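Local coordinates for putative Glycerophosphoryl diester phosphodiesterase (Silicibacter pomeroyi, PDB 3L12), which is a putative member of the glycerophosphoryl diester phosphodiesterase family, with a TIM-barrel fold and a magnesium ion bound in the model, at residues Asp58-Asn66 with His125-Leu133. Residues are numbered along the deposited sequence; the frame is centred on the assembly and turned at random.
Sequences DGVPVVTHN and HVPRLGELL
With chi1 of Val63 at -175°, its CG2 lies anti to the carbonyl carbon and beside the backbone N, and it meets the start of helix 129-137 at Leu129 CA, 3.7 Å away. Val126 has CG1 anti to its own N (chi1 170°), and this methyl comes to 3.5 Å from Val63 O while also touching Val62 CB. The backbones meet in a single beta bridge, Val62 opposite Arg128. Two hydrogen bonds hold it. Val63 N gives its hydrogen to Pro127 O at 2.9 Å. Leu129 N gives its own to Pro61 O, with an N-H...O angle of 178°. Pro61 O takes a second hydrogen from a water, which in turn accepts from Gly130 N. The water thus links the strand to the first turn of the helix. Arg128 is the N-cap residue. Its backbone N donates to Glu131 OE1 at 2.9 Å, from above the carboxylate plane. Arg128 is modelled in two conformers. In the one described here its NH2 forms a salt bridge with Glu131 OE2, and its aliphatic part crosses Val60, with CG 3.9 Å from Val60 CG1; both contacts are therefore less certain. Pro61 CB packs against Leu129 CB, and Pro127 CG against Val63 CB. This bridge ties the chain just before helix 129-137 to strand 61-63, the antiparallel partner of strand 48-55, through which it joins the barrel sheet. Strand 48-55 supplies Glu50 and Asp52 to the magnesium site, and the Val63 side chain is about 9 Å from the ion. Phe51 of that strand touches Leu129 and Leu132. Helix 160-176 packs on Pro61 and Leu129, while helix 94-98 meets Val62 and Val126 and its Tyr94 OH hydrogen-bonds Val126 O.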
loop_
_atom_site.group_PDB
_atom_site.type_symbol
_atom_site.label_atom_id
_atom_site.label_comp_id
_atom_site.label_asym_id
_atom_site.label_seq_id
_atom_site.Cartn_x
_atom_site.Cartn_y
_atom_site.Cartn_z
ATOM N N ASP A 58 21.782 -24.690 -1.967
ATOM C CA ASP A 58 22.956 -24.405 -1.142
ATOM C C ASP A 58 22.635 -24.134 0.317
ATOM O O ASP A 58 23.470 -23.579 1.039
ATOM C CB ASP A 58 23.874 -23.328 -1.772
ATOM C CG ASP A 58 23.163 -22.010 -2.149
ATOM O OD1 ASP A 58 21.916 -21.898 -2.365
ATOM O OD2 ASP A 58 23.961 -21.050 -2.308
ATOM N N GLY A 59 21.440 -24.539 0.740
ATOM C CA GLY A 59 21.054 -24.490 2.149
ATOM C C GLY A 59 20.687 -23.132 2.699
ATOM O O GLY A 59 20.809 -22.903 3.917
ATOM N N VAL A 60 20.209 -22.251 1.841
ATOM C CA VAL A 60 19.809 -20.900 2.280
ATOM C C VAL A 60 18.281 -20.860 2.479
ATOM O O VAL A 60 17.531 -21.159 1.549
ATOM C CB VAL A 60 20.254 -19.769 1.298
ATOM C CG1 VAL A 60 19.898 -18.371 1.838
ATOM C CG2 VAL A 60 21.745 -19.818 1.026
ATOM N N PRO A 61 17.810 -20.528 3.694
ATOM C CA PRO A 61 16.367 -20.310 3.860
ATOM C C PRO A 61 15.975 -18.995 3.174
ATOM O O PRO A 61 16.547 -17.932 3.478
ATOM C CB PRO A 61 16.177 -20.199 5.379
ATOM C CG PRO A 61 17.456 -20.674 5.961
ATOM C CD PRO A 61 18.532 -20.428 4.969
ATOM N N VAL A 62 15.045 -19.075 2.237
ATOM C CA VAL A 62 14.592 -17.904 1.464
ATOM C C VAL A 62 13.089 -17.754 1.628
ATOM O O VAL A 62 12.366 -18.715 1.945
ATOM C CB VAL A 62 14.991 -17.966 -0.033
ATOM C CG1 VAL A 62 16.530 -17.925 -0.166
ATOM C CG2 VAL A 62 14.391 -19.172 -0.712
ATOM N N VAL A 63 12.632 -16.517 1.384
ATOM C CA VAL A 63 11.251 -16.157 1.586
ATOM C C VAL A 63 10.486 -16.168 0.255
ATOM O O VAL A 63 10.582 -15.211 -0.524
ATOM C CB VAL A 63 11.145 -14.800 2.281
ATOM C CG1 VAL A 63 9.674 -14.498 2.608
ATOM C CG2 VAL A 63 11.998 -14.776 3.577
ATOM N N THR A 64 9.778 -17.273 0.010
ATOM C CA THR A 64 8.972 -17.472 -1.211
ATOM C C THR A 64 7.917 -18.504 -0.841
ATOM O O THR A 64 8.180 -19.376 -0.013
ATOM C CB THR A 64 9.821 -17.822 -2.445
ATOM O OG1 THR A 64 8.967 -17.848 -3.592
ATOM C CG2 THR A 64 10.503 -19.115 -2.311
ATOM N N HIS A 65 6.764 -18.439 -1.500
ATOM C CA HIS A 65 5.597 -19.180 -1.050
ATOM C C HIS A 65 5.566 -20.636 -1.364
ATOM O O HIS A 65 4.855 -21.375 -0.682
ATOM C CB HIS A 65 4.291 -18.541 -1.583
ATOM C CG HIS A 65 3.897 -18.995 -2.963
ATOM N ND1 HIS A 65 4.503 -18.530 -4.109
ATOM C CD2 HIS A 65 2.963 -19.882 -3.368
ATOM C CE1 HIS A 65 3.969 -19.129 -5.161
ATOM N NE2 HIS A 65 3.001 -19.916 -4.741
ATOM N N ASN A 66 6.291 -21.046 -2.408
ATOM C CA ASN A 66 6.326 -22.438 -2.804
ATOM C C ASN A 66 7.715 -22.989 -3.148
ATOM O O ASN A 66 8.676 -22.272 -3.369
ATOM C CB ASN A 66 5.414 -22.603 -4.009
ATOM C CG ASN A 66 5.034 -24.030 -4.252
ATOM O OD1 ASN A 66 4.977 -24.847 -3.299
ATOM N ND2 ASN A 66 4.836 -24.379 -5.526
ATOM N N HIS A 125 14.239 -8.872 -5.736
ATOM C CA HIS A 125 14.600 -10.292 -5.691
ATOM C C HIS A 125 14.080 -10.924 -4.431
ATOM O O HIS A 125 13.686 -10.255 -3.496
ATOM C CB HIS A 125 16.114 -10.536 -5.830
ATOM C CG HIS A 125 16.955 -9.684 -4.942
ATOM N ND1 HIS A 125 17.448 -10.121 -3.723
ATOM C CD2 HIS A 125 17.446 -8.436 -5.124
ATOM C CE1 HIS A 125 18.196 -9.163 -3.194
ATOM N NE2 HIS A 125 18.208 -8.134 -4.023
ATOM N N VAL A 126 13.990 -12.244 -4.491
ATOM C CA VAL A 126 13.578 -13.081 -3.383
ATOM C C VAL A 126 14.566 -12.864 -2.231
ATOM O O VAL A 126 15.781 -13.027 -2.387
ATOM C CB VAL A 126 13.592 -14.573 -3.799
ATOM C CG1 VAL A 126 13.387 -15.504 -2.559
ATOM C CG2 VAL A 126 12.561 -14.877 -4.857
ATOM N N PRO A 127 14.026 -12.475 -1.071
ATOM C CA PRO A 127 14.972 -12.198 0.005
ATOM C C PRO A 127 15.312 -13.438 0.829
ATOM O O PRO A 127 14.547 -14.406 0.877
ATOM C CB PRO A 127 14.195 -11.204 0.884
ATOM C CG PRO A 127 12.747 -11.522 0.645
ATOM C CD PRO A 127 12.647 -12.024 -0.773
ATOM N N ARG A 128 16.493 -13.407 1.435
ATOM C CA ARG A 128 16.883 -14.411 2.411
ATOM C C ARG A 128 16.028 -14.238 3.663
ATOM O O ARG A 128 15.627 -13.126 3.998
ATOM C CB ARG A 128 18.348 -14.208 2.809
ATOM C CG ARG A 128 19.366 -14.474 1.722
ATOM C CD ARG A 128 20.800 -14.474 2.272
ATOM N NE ARG A 128 21.311 -13.125 2.558
ATOM C CZ ARG A 128 21.422 -12.551 3.765
ATOM N NH1 ARG A 128 21.080 -13.164 4.909
ATOM N NH2 ARG A 128 21.903 -11.311 3.819
ATOM N N LEU A 129 15.768 -15.319 4.382
ATOM C CA LEU A 129 15.061 -15.208 5.672
ATOM C C LEU A 129 15.802 -14.252 6.597
ATOM O O LEU A 129 15.177 -13.423 7.252
ATOM C CB LEU A 129 14.946 -16.574 6.327
ATOM C CG LEU A 129 14.429 -16.520 7.749
ATOM C CD1 LEU A 129 13.038 -15.897 7.816
ATOM C CD2 LEU A 129 14.476 -17.905 8.297
ATOM N N GLY A 130 17.132 -14.347 6.593
ATOM C CA GLY A 130 17.983 -13.480 7.423
ATOM C C GLY A 130 17.747 -12.008 7.166
ATOM O O GLY A 130 17.743 -11.199 8.092
ATOM N N GLU A 131 17.532 -11.666 5.898
ATOM C CA GLU A 131 17.262 -10.286 5.515
ATOM C C GLU A 131 15.950 -9.801 6.054
ATOM O O GLU A 131 15.838 -8.665 6.471
ATOM C CB GLU A 131 17.293 -10.120 3.989
ATOM C CG GLU A 131 18.684 -10.291 3.449
ATOM C CD GLU A 131 18.787 -10.412 1.950
ATOM O OE1 GLU A 131 17.850 -10.871 1.266
ATOM O OE2 GLU A 131 19.893 -10.072 1.433
ATOM N N LEU A 132 14.930 -10.636 5.989
ATOM C CA LEU A 132 13.661 -10.272 6.556
ATOM C C LEU A 132 13.782 -10.124 8.070
ATOM O O LEU A 132 13.229 -9.197 8.661
ATOM C CB LEU A 132 12.597 -11.290 6.169
ATOM C CG LEU A 132 11.270 -11.062 6.872
ATOM C CD1 LEU A 132 10.633 -9.649 6.543
ATOM C CD2 LEU A 132 10.342 -12.177 6.514
ATOM N N LEU A 133 14.511 -11.025 8.726
ATOM C CA LEU A 133 14.600 -10.928 10.182
ATOM C C LEU A 133 15.394 -9.694 10.601
ATOM O O LEU A 133 15.052 -9.081 11.601
ATOM C CB LEU A 133 15.176 -12.197 10.786
ATOM C CG LEU A 133 14.322 -13.451 10.548
ATOM C CD1 LEU A 133 15.067 -14.651 11.125
ATOM C CD2 LEU A 133 12.823 -13.433 11.086
HETATM O O HOH W 1 18.453 -16.818 5.450
#